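Local coordinates for protein glycoside Hydrolase (Bacteroides plebeius, PDB 5T3B) that probably hydrolyses glycosidic bonds in agarose-type red-algal polysaccharides, as a family 50 glycoside hydrolase from a human gut Bacteroidetes species, at residues A[246-260]-A[330-342]. Residues are numbered along the deposited sequence; the frame is centred on the assembly and turned at random.
Sequences VLGFFSDNEIDFSTW and LLYLGSRLHSLPK. With EDO (1,2-ethanediol), chain D; EDO (1,2-ethanediol), chain M.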
ATOM      1  N   VAL A 246       1.792 -13.672   8.994  1.00  9.90           N
ATOM      2  CA  VAL A 246       2.190 -12.972   7.782  1.00  9.33           C
ATOM      3  C   VAL A 246       0.959 -12.673   6.948  1.00  9.30           C
ATOM      4  O   VAL A 246       0.224 -13.548   6.537  1.00 11.12           O
ATOM      5  CB  VAL A 246       3.256 -13.780   7.049  1.00  9.78           C
ATOM      6  CG1 VAL A 246       3.567 -13.143   5.703  1.00 10.28           C
ATOM      7  CG2 VAL A 246       4.482 -13.990   7.855  1.00 10.56           C
ATOM      8  N   LEU A 247       0.653 -11.372   6.781  1.00  8.98           N
ATOM      9  CA  LEU A 247      -0.491 -10.923   6.010  1.00  9.55           C
ATOM     10  C   LEU A 247      -0.336 -11.343   4.547  1.00  9.60           C
ATOM     11  O   LEU A 247      -1.283 -11.767   3.898  1.00 11.10           O
ATOM     12  CB  LEU A 247      -0.650  -9.412   6.150  1.00 11.58           C
ATOM     13  CG  LEU A 247      -1.747  -8.708   5.454  1.00 13.04           C
ATOM     14  CD1 LEU A 247      -3.090  -9.242   5.948  1.00 17.63           C
ATOM     15  CD2 LEU A 247      -1.654  -7.226   5.721  1.00 16.44           C
ATOM     16  N   GLY A 248       0.857 -11.182   3.993  1.00  8.88           N
ATOM     17  CA  GLY A 248       1.190 -11.481   2.625  1.00  7.91           C
ATOM     18  C   GLY A 248       2.488 -10.824   2.295  1.00  7.97           C
ATOM     19  O   GLY A 248       3.215 -10.385   3.166  1.00  8.89           O
ATOM     20  N   PHE A 249       2.827 -10.753   0.982  1.00  7.79           N
ATOM     21  CA  PHE A 249       4.099 -10.113   0.588  1.00  8.03           C
ATOM     22  C   PHE A 249       3.935  -9.260  -0.649  1.00  7.21           C
ATOM     23  O   PHE A 249       3.052  -9.473  -1.477  1.00  7.61           O
ATOM     24  CB  PHE A 249       5.201 -11.149   0.339  1.00  7.73           C
ATOM     25  CG  PHE A 249       5.030 -11.972  -0.935  1.00  7.60           C
ATOM     26  CD1 PHE A 249       4.137 -13.045  -0.977  1.00  8.54           C
ATOM     27  CD2 PHE A 249       5.767 -11.686  -2.048  1.00  8.35           C
ATOM     28  CE1 PHE A 249       3.965 -13.780  -2.108  1.00  9.89           C
ATOM     29  CE2 PHE A 249       5.604 -12.432  -3.175  1.00  9.38           C
ATOM     30  CZ  PHE A 249       4.674 -13.460  -3.229  1.00  9.87           C
ATOM     31  N   PHE A 250       4.847  -8.304  -0.767  1.00  6.75           N
ATOM     32  CA  PHE A 250       4.968  -7.483  -1.960  1.00  7.17           C
ATOM     33  C   PHE A 250       6.203  -7.941  -2.708  1.00  7.00           C
ATOM     34  O   PHE A 250       7.244  -8.203  -2.105  1.00  7.73           O
ATOM     35  CB  PHE A 250       5.145  -6.004  -1.612  1.00  6.63           C
ATOM     36  CG  PHE A 250       4.121  -5.525  -0.622  1.00  6.05           C
ATOM     37  CD1 PHE A 250       2.812  -5.248  -1.014  1.00  7.44           C
ATOM     38  CD2 PHE A 250       4.453  -5.409   0.717  1.00  6.67           C
ATOM     39  CE1 PHE A 250       1.885  -4.885  -0.087  1.00  7.30           C
ATOM     40  CE2 PHE A 250       3.515  -5.060   1.659  1.00  8.10           C
ATOM     41  CZ  PHE A 250       2.249  -4.786   1.259  1.00  7.46           C
ATOM     42  N   SER A 251       6.137  -8.013  -4.036  1.00  7.74           N
ATOM     43  CA  SER A 251       7.268  -8.541  -4.831  1.00  7.90           C
ATOM     44  C   SER A 251       8.267  -7.453  -5.311  1.00  7.31           C
ATOM     45  O   SER A 251       9.322  -7.786  -5.822  1.00  8.96           O
ATOM     46  CB  SER A 251       6.748  -9.329  -6.018  1.00  8.10           C
ATOM     47  OG  SER A 251       5.941  -8.533  -6.826  1.00  8.91           O
ATOM     48  N   ASP A 252       7.840  -6.185  -5.267  1.00  7.28           N
ATOM     49  CA  ASP A 252       8.580  -5.053  -5.768  1.00  7.90           C
ATOM     50  C   ASP A 252       7.865  -3.825  -5.261  1.00  8.06           C
ATOM     51  O   ASP A 252       6.852  -3.907  -4.562  1.00  8.97           O
ATOM     52  CB  ASP A 252       8.727  -5.100  -7.288  1.00  8.57           C
ATOM     53  CG  ASP A 252       9.961  -5.805  -7.778  1.00 10.09           C
ATOM     54  OD1 ASP A 252      11.072  -5.429  -7.399  1.00 10.95           O
ATOM     55  OD2 ASP A 252       9.896  -6.763  -8.631  1.00 10.04           O
ATOM     56  N   ASN A 253       8.422  -2.665  -5.634  1.00  7.68           N
ATOM     57  CA  ASN A 253       7.873  -1.399  -5.207  1.00  7.98           C
ATOM     58  C   ASN A 253       8.006  -0.375  -6.330  1.00  7.55           C
ATOM     59  O   ASN A 253       9.125  -0.116  -6.794  1.00  9.17           O
ATOM     60  CB  ASN A 253       8.609  -0.862  -4.005  1.00  8.45           C
ATOM     61  CG  ASN A 253       8.055   0.454  -3.470  1.00  8.45           C
ATOM     62  OD1 ASN A 253       6.870   0.615  -3.191  1.00  8.32           O
ATOM     63  ND2 ASN A 253       8.955   1.412  -3.330  1.00 10.38           N
ATOM     64  N   GLU A 254       6.871   0.177  -6.809  1.00  7.25           N
ATOM     65  CA  GLU A 254       6.960   1.258  -7.805  1.00  7.76           C
ATOM     66  C   GLU A 254       7.777   0.900  -9.028  1.00  8.90           C
ATOM     67  O   GLU A 254       8.648   1.652  -9.470  1.00  9.57           O
ATOM     68  CB  GLU A 254       7.449   2.543  -7.149  1.00  8.03           C
ATOM     69  CG  GLU A 254       6.622   3.000  -5.962  1.00  8.94           C
ATOM     70  CD  GLU A 254       6.796   4.443  -5.580  1.00  9.84           C
ATOM     71  OE1 GLU A 254       7.866   5.028  -5.906  1.00 14.06           O
ATOM     72  OE2 GLU A 254       5.855   4.938  -4.904  1.00 11.31           O
ATOM     73  N   ILE A 255       7.419  -0.222  -9.653  1.00  8.03           N
ATOM     74  CA  ILE A 255       8.025  -0.560 -10.915  1.00  9.09           C
ATOM     75  C   ILE A 255       7.639   0.496 -11.972  1.00  9.02           C
ATOM     76  O   ILE A 255       6.490   0.867 -12.093  1.00  9.69           O
ATOM     77  CB  ILE A 255       7.513  -1.941 -11.380  1.00  9.86           C
ATOM     78  CG1 ILE A 255       7.923  -3.056 -10.403  1.00 10.36           C
ATOM     79  CG2 ILE A 255       8.004  -2.269 -12.779  1.00 11.73           C
ATOM     80  CD1 ILE A 255       7.216  -4.375 -10.666  1.00 11.00           C
ATOM     81  N   ASP A 256       8.640   0.899 -12.757  1.00  9.61           N
ATOM     82  CA  ASP A 256       8.338   1.813 -13.861  1.00 11.77           C
ATOM     83  C   ASP A 256       7.727   1.011 -15.004  1.00 12.01           C
ATOM     84  O   ASP A 256       8.323   0.155 -15.593  1.00 12.08           O
ATOM     85  CB  ASP A 256       9.637   2.482 -14.262  1.00 14.01           C
ATOM     86  CG  ASP A 256       9.549   3.384 -15.415  1.00 19.52           C
ATOM     87  OD1 ASP A 256       8.551   3.428 -16.156  1.00 21.61           O
ATOM     88  OD2 ASP A 256      10.556   4.177 -15.582  1.00 21.99           O
ATOM     89  N   PHE A 257       6.489   1.299 -15.278  1.00 13.48           N
ATOM     90  CA  PHE A 257       5.768   0.709 -16.431  1.00 16.49           C
ATOM     91  C   PHE A 257       5.359   1.770 -17.375  1.00 20.66           C
ATOM     92  O   PHE A 257       4.408   1.571 -18.143  1.00 20.42           O
ATOM     93  CB  PHE A 257       4.461   0.011 -16.046  1.00 16.15           C
ATOM     94  CG  PHE A 257       4.562  -1.235 -15.255  1.00 17.78           C
ATOM     95  CD1 PHE A 257       4.561  -2.496 -15.938  1.00 15.25           C
ATOM     96  CD2 PHE A 257       4.341  -1.270 -13.911  1.00 15.79           C
ATOM     97  CE1 PHE A 257       4.536  -3.636 -15.168  1.00 17.15           C
ATOM     98  CE2 PHE A 257       4.322  -2.439 -13.180  1.00 17.86           C
ATOM     99  CZ  PHE A 257       4.415  -3.627 -13.827  1.00 16.58           C
ATOM    100  N   SER A 258       6.012   2.905 -17.347  1.00 21.03           N
ATOM    101  CA  SER A 258       5.759   4.226 -18.093  1.00 21.38           C
ATOM    102  C   SER A 258       5.772   5.350 -17.065  1.00 19.98           C
ATOM    103  O   SER A 258       5.147   5.273 -16.044  1.00 21.39           O
ATOM    104  CB  SER A 258       4.576   4.441 -18.939  1.00 23.53           C
ATOM    105  OG  SER A 258       4.557   3.556 -20.005  1.00 24.46           O
ATOM    106  N   THR A 259       6.529   6.381 -17.375  1.00 20.48           N
ATOM    107  CA  THR A 259       6.700   7.465 -16.437  1.00 21.54           C
ATOM    108  C   THR A 259       6.390   8.767 -17.135  1.00 17.85           C
ATOM    109  O   THR A 259       6.196   8.776 -18.352  1.00 20.83           O
ATOM    110  CB  THR A 259       8.176   7.458 -15.971  1.00 38.19           C
ATOM    111  OG1 THR A 259       8.346   8.333 -14.856  1.00 51.89           O
ATOM    112  CG2 THR A 259       9.078   7.847 -17.135  1.00 36.26           C
ATOM    113  N   TRP A 260       6.410   9.882 -16.398  1.00 19.69           N
ATOM    114  CA  TRP A 260       6.087  11.146 -16.971  1.00 18.39           C
ATOM    115  C   TRP A 260       7.140  11.412 -18.005  1.00 21.45           C
ATOM    116  O   TRP A 260       8.354  11.316 -17.698  1.00 26.23           O
ATOM    117  CB  TRP A 260       6.257  12.248 -15.914  1.00 17.30           C
ATOM    118  CG  TRP A 260       5.590  13.526 -16.334  1.00 17.18           C
ATOM    119  CD1 TRP A 260       4.356  13.908 -15.963  1.00 18.57           C
ATOM    120  CD2 TRP A 260       6.104  14.592 -17.135  1.00 15.07           C
ATOM    121  NE1 TRP A 260       4.073  15.110 -16.476  1.00 17.98           N
ATOM    122  CE2 TRP A 260       5.083  15.509 -17.288  1.00 16.52           C
ATOM    123  CE3 TRP A 260       7.291  14.813 -17.831  1.00 20.35           C
ATOM    124  CZ2 TRP A 260       5.265  16.712 -18.017  1.00 19.47           C
ATOM    125  CZ3 TRP A 260       7.437  15.976 -18.567  1.00 20.61           C
ATOM    126  CH2 TRP A 260       6.458  16.909 -18.618  1.00 19.40           C
ATOM    127  N   LEU A 330       0.034 -18.442   0.928  1.00  9.83           N
ATOM    128  CA  LEU A 330       0.625 -17.121   1.203  1.00  9.67           C
ATOM    129  C   LEU A 330      -0.025 -16.125   0.256  1.00  9.85           C
ATOM    130  O   LEU A 330       0.001 -16.357  -0.957  1.00 11.37           O
ATOM    131  CB  LEU A 330       2.111 -17.210   0.978  1.00 10.53           C
ATOM    132  CG  LEU A 330       2.920 -15.974   1.302  1.00 10.95           C
ATOM    133  CD1 LEU A 330       2.785 -15.596   2.775  1.00 14.11           C
ATOM    134  CD2 LEU A 330       4.371 -16.195   0.906  1.00 13.43           C
ATOM    135  N   LEU A 331      -0.511 -14.990   0.752  1.00  9.10           N
ATOM    136  CA  LEU A 331      -1.108 -13.985  -0.100  1.00  8.63           C
ATOM    137  C   LEU A 331      -0.060 -13.157  -0.831  1.00  8.32           C
ATOM    138  O   LEU A 331       0.887 -12.643  -0.225  1.00  9.17           O
ATOM    139  CB  LEU A 331      -2.045 -13.058   0.661  1.00  8.67           C
ATOM    140  CG  LEU A 331      -3.235 -13.711   1.348  1.00  9.58           C
ATOM    141  CD1 LEU A 331      -4.117 -12.660   1.996  1.00 10.45           C
ATOM    142  CD2 LEU A 331      -4.027 -14.554   0.366  1.00 11.87           C
ATOM    143  N   TYR A 332      -0.338 -12.947  -2.127  1.00  8.27           N
ATOM    144  CA  TYR A 332       0.460 -12.097  -2.964  1.00  7.67           C
ATOM    145  C   TYR A 332      -0.236 -10.743  -3.067  1.00  7.82           C
ATOM    146  O   TYR A 332      -1.324 -10.617  -3.606  1.00  8.45           O
ATOM    147  CB  TYR A 332       0.699 -12.716  -4.314  1.00  7.33           C
ATOM    148  CG  TYR A 332       1.506 -11.872  -5.263  1.00  8.72           C
ATOM    149  CD1 TYR A 332       2.538 -11.055  -4.816  1.00  9.03           C
ATOM    150  CD2 TYR A 332       1.210 -11.864  -6.593  1.00  8.96           C
ATOM    151  CE1 TYR A 332       3.281 -10.259  -5.692  1.00  8.94           C
ATOM    152  CE2 TYR A 332       1.921 -11.118  -7.492  1.00 10.69           C
ATOM    153  CZ  TYR A 332       2.946 -10.292  -7.058  1.00  9.55           C
ATOM    154  OH  TYR A 332       3.642  -9.491  -7.902  1.00 12.85           O
ATOM    155  N   LEU A 333       0.450  -9.715  -2.534  1.00  8.10           N
ATOM    156  CA  LEU A 333      -0.142  -8.354  -2.423  1.00  8.18           C
ATOM    157  C   LEU A 333       0.424  -7.409  -3.470  1.00  8.38           C
ATOM    158  O   LEU A 333       0.222  -6.197  -3.324  1.00  9.58           O
ATOM    159  CB  LEU A 333       0.100  -7.829  -1.028  1.00  7.97           C
ATOM    160  CG  LEU A 333      -0.305  -8.723   0.140  1.00  9.00           C
ATOM    161  CD1 LEU A 333       0.082  -8.091   1.469  1.00  9.88           C
ATOM    162  CD2 LEU A 333      -1.775  -9.048   0.144  1.00  9.99           C
ATOM    163  N   GLY A 334       1.019  -7.928  -4.516  1.00  8.38           N
ATOM    164  CA  GLY A 334       1.380  -7.095  -5.652  1.00  9.27           C
ATOM    165  C   GLY A 334       2.698  -6.370  -5.554  1.00  7.55           C
ATOM    166  O   GLY A 334       3.614  -6.771  -4.845  1.00  8.93           O
ATOM    167  N   SER A 335       2.800  -5.321  -6.369  1.00  7.66           N
ATOM    168  CA  SER A 335       4.060  -4.598  -6.613  1.00  8.20           C
ATOM    169  C   SER A 335       4.004  -3.104  -6.292  1.00  7.64           C
ATOM    170  O   SER A 335       4.970  -2.419  -6.601  1.00  8.28           O
ATOM    171  CB  SER A 335       4.477  -4.728  -8.089  1.00  9.80           C
ATOM    172  OG  SER A 335       3.615  -4.027  -8.957  1.00  9.54           O
ATOM    173  N   ARG A 336       2.949  -2.641  -5.628  1.00  7.24           N
ATOM    174  CA  ARG A 336       2.923  -1.268  -5.107  1.00  7.20           C
ATOM    175  C   ARG A 336       2.976  -0.270  -6.278  1.00  6.99           C
ATOM    176  O   ARG A 336       3.947   0.418  -6.500  1.00  7.94           O
ATOM    177  CB  ARG A 336       3.994  -1.071  -4.053  1.00  7.99           C
ATOM    178  CG  ARG A 336       4.022  -2.173  -3.016  1.00  8.04           C
ATOM    179  CD  ARG A 336       5.276  -2.205  -2.176  1.00  7.77           C
ATOM    180  NE  ARG A 336       5.412  -0.989  -1.397  1.00  7.82           N
ATOM    181  CZ  ARG A 336       4.790  -0.797  -0.246  1.00  7.54           C
ATOM    182  NH1 ARG A 336       4.886   0.373   0.377  1.00  8.57           N
ATOM    183  NH2 ARG A 336       4.133  -1.770   0.350  1.00  7.67           N
ATOM    184  N   LEU A 337       1.880  -0.292  -7.048  1.00  7.39           N
ATOM    185  CA  LEU A 337       1.764   0.531  -8.240  1.00  7.03           C
ATOM    186  C   LEU A 337       1.684   1.964  -7.833  1.00  7.52           C
ATOM    187  O   LEU A 337       1.213   2.311  -6.758  1.00 10.50           O
ATOM    188  CB  LEU A 337       0.480   0.133  -9.020  1.00  7.67           C
ATOM    189  CG  LEU A 337       0.529  -1.289  -9.630  1.00  8.66           C
ATOM    190  CD1 LEU A 337      -0.861  -1.747  -9.971  1.00  9.96           C
ATOM    191  CD2 LEU A 337       1.424  -1.307 -10.863  1.00  9.52           C
ATOM    192  N   HIS A 338       2.118   2.859  -8.738  1.00  8.02           N
ATOM    193  CA  HIS A 338       2.210   4.259  -8.416  1.00  8.04           C
ATOM    194  C   HIS A 338       2.030   5.073  -9.683  1.00  9.36           C
ATOM    195  O   HIS A 338       1.723   4.520 -10.745  1.00  9.79           O
ATOM    196  CB  HIS A 338       3.524   4.590  -7.691  1.00  8.44           C
ATOM    197  CG  HIS A 338       4.687   4.624  -8.600  1.00  8.99           C
ATOM    198  ND1 HIS A 338       4.939   3.656  -9.533  1.00  9.09           N
ATOM    199  CD2 HIS A 338       5.689   5.528  -8.708  1.00 10.30           C
ATOM    200  CE1 HIS A 338       6.019   3.969 -10.212  1.00 10.35           C
ATOM    201  NE2 HIS A 338       6.498   5.113  -9.729  1.00 11.16           N
ATOM    202  N   SER A 339       2.228   6.395  -9.581  1.00  9.36           N
ATOM    203  CA  SER A 339       2.471   7.238 -10.762  1.00 11.67           C
ATOM    204  C   SER A 339       1.406   6.998 -11.833  1.00 10.21           C
ATOM    205  O   SER A 339       0.196   6.917 -11.548  1.00 10.00           O
ATOM    206  CB  SER A 339       3.973   7.027 -11.237  1.00 14.41           C
ATOM    207  OG  SER A 339       4.321   7.764 -12.400  1.00 19.02           O
ATOM    208  N   LEU A 340       1.882   6.880 -13.061  1.00 10.52           N
ATOM    209  CA  LEU A 340       1.005   6.549 -14.202  1.00 10.32           C
ATOM    210  C   LEU A 340       0.530   5.077 -14.237  1.00  9.21           C
ATOM    211  O   LEU A 340      -0.620   4.825 -14.601  1.00 10.23           O
ATOM    212  CB  LEU A 340       1.660   6.935 -15.509  1.00 11.84           C
ATOM    213  CG  LEU A 340       2.023   8.365 -15.699  1.00 14.73           C
ATOM    214  CD1 LEU A 340       2.666   8.571 -17.037  1.00 15.74           C
ATOM    215  CD2 LEU A 340       0.785   9.180 -15.619  1.00 20.26           C
ATOM    216  N   PRO A 341       1.393   4.133 -13.796  1.00  8.89           N
ATOM    217  CA  PRO A 341       0.937   2.729 -13.933  1.00  9.73           C
ATOM    218  C   PRO A 341      -0.353   2.406 -13.216  1.00  8.95           C
ATOM    219  O   PRO A 341      -1.143   1.609 -13.714  1.00 10.18           O
ATOM    220  CB  PRO A 341       2.104   1.945 -13.378  1.00 10.28           C
ATOM    221  CG  PRO A 341       3.299   2.759 -13.782  1.00 10.85           C
ATOM    222  CD  PRO A 341       2.845   4.177 -13.578  1.00  9.52           C
ATOM    223  N   LYS A 342      -0.598   3.004 -12.044  1.00  9.09           N
ATOM    224  CA  LYS A 342      -1.826   2.717 -11.322  1.00  9.34           C
ATOM    225  C   LYS A 342      -3.113   3.116 -12.064  1.00  9.81           C
ATOM    226  O   LYS A 342      -4.184   2.662 -11.735  1.00 11.43           O
ATOM    227  CB  LYS A 342      -1.814   3.301  -9.925  1.00  9.42           C
ATOM    228  CG  LYS A 342      -1.928   4.804  -9.896  1.00  9.74           C
ATOM    229  CD  LYS A 342      -1.993   5.406  -8.485  1.00  9.86           C
ATOM    230  CE  LYS A 342      -2.148   6.920  -8.457  1.00 10.21           C
ATOM    231  NZ  LYS A 342      -0.938   7.590  -8.939  1.00 10.68           N
TER
HETATM  232  C1  EDO D 502       5.954   8.525  -5.293  1.00 18.13           C
HETATM  233  O1  EDO D 502       5.267   7.422  -5.854  1.00 13.65           O
HETATM  234  C2  EDO D 502       7.288   8.769  -5.947  1.00 33.43           C
HETATM  235  O2  EDO D 502       8.121   7.633  -5.613  1.00 37.37           O
HETATM  236  C1  EDO M 511      -2.511 -17.754  -1.728  1.00 28.62           C
HETATM  237  O1  EDO M 511      -1.931 -17.004  -2.810  1.00 27.30           O
HETATM  238  C2  EDO M 511      -3.866 -18.388  -2.137  1.00 24.85           C
HETATM  239  O2  EDO M 511      -4.546 -17.222  -2.665  1.00 26.79           O
HETATM  240  O   HOH W   1      -0.411 -14.490   3.574  1.00 12.02           O
HETATM  241  O   HOH W   2       4.788  -1.498  -9.171  1.00  8.70           O
HETATM  242  O   HOH W   3       4.288   0.981 -10.428  1.00 10.75           O
HETATM  243  O   HOH W   4       6.407   9.686 -13.497  1.00 37.64           O
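S251 OG and Y332 OH share a 2.7 Å hydrogen bond, and Y314 OH of helix 300-324 binds the same serine oxygen. With chi1 at 59°, OG lies between the backbone N and the carbonyl carbon, close to the edge of the Y332 ring; serine is small and polar enough to fit between two tyrosine hydroxyls in the buried interior. Y332 CD1 lies over one face of the F249 ring, offset toward its rim, the two rings almost parallel but slid apart.

Behind these side chains F249 and Y332 form one parallel bridge: F249 N gives to L331 O (3.0 Å) and L333 N to F249 O (2.8 Å). The pairing then slips by a residue, and S251 N reaches G334 O (2.9 Å). G248 suits its tight spot, because a CB there would run into L331 O and L333 CG. L247 bonds through its backbone to Q189, and L337 to S359, so the two irregular segments take the places of neighbouring strands, consistent with the fourth and fifth of a (beta/alpha)8 barrel. N253-E254 probably corresponds to the Asn-Glu pair of clan GH-A, whose glutamate serves as acid/base.

The R336 chain bends at chi3, bringing NE to N253 OD1 (2.8 Å) from above the amide's carbonyl plane, while NH2 lies over the centre of the F250 ring, a cation-pi contact; NH1 salt-bridges E389, probably the nucleophile's counterpart. A methionine in its place would probably leave the E389 carboxylate without its charged mate, N253 OD1 without this donor and F250 without the cation.

E254 CB makes a CH-pi contact 3.5 Å from the H338 ring centroid, with S339 CB over the opposite face. The E254 carboxylate stacks 18° from the ring plane, OE2 bonded to N361 and both oxygens to an ethanediol, probably from the crystallisation liquor. E254 N donates to R336 O. Beyond it, F257 CB packs 3.7 Å from P341 CG, both against I347.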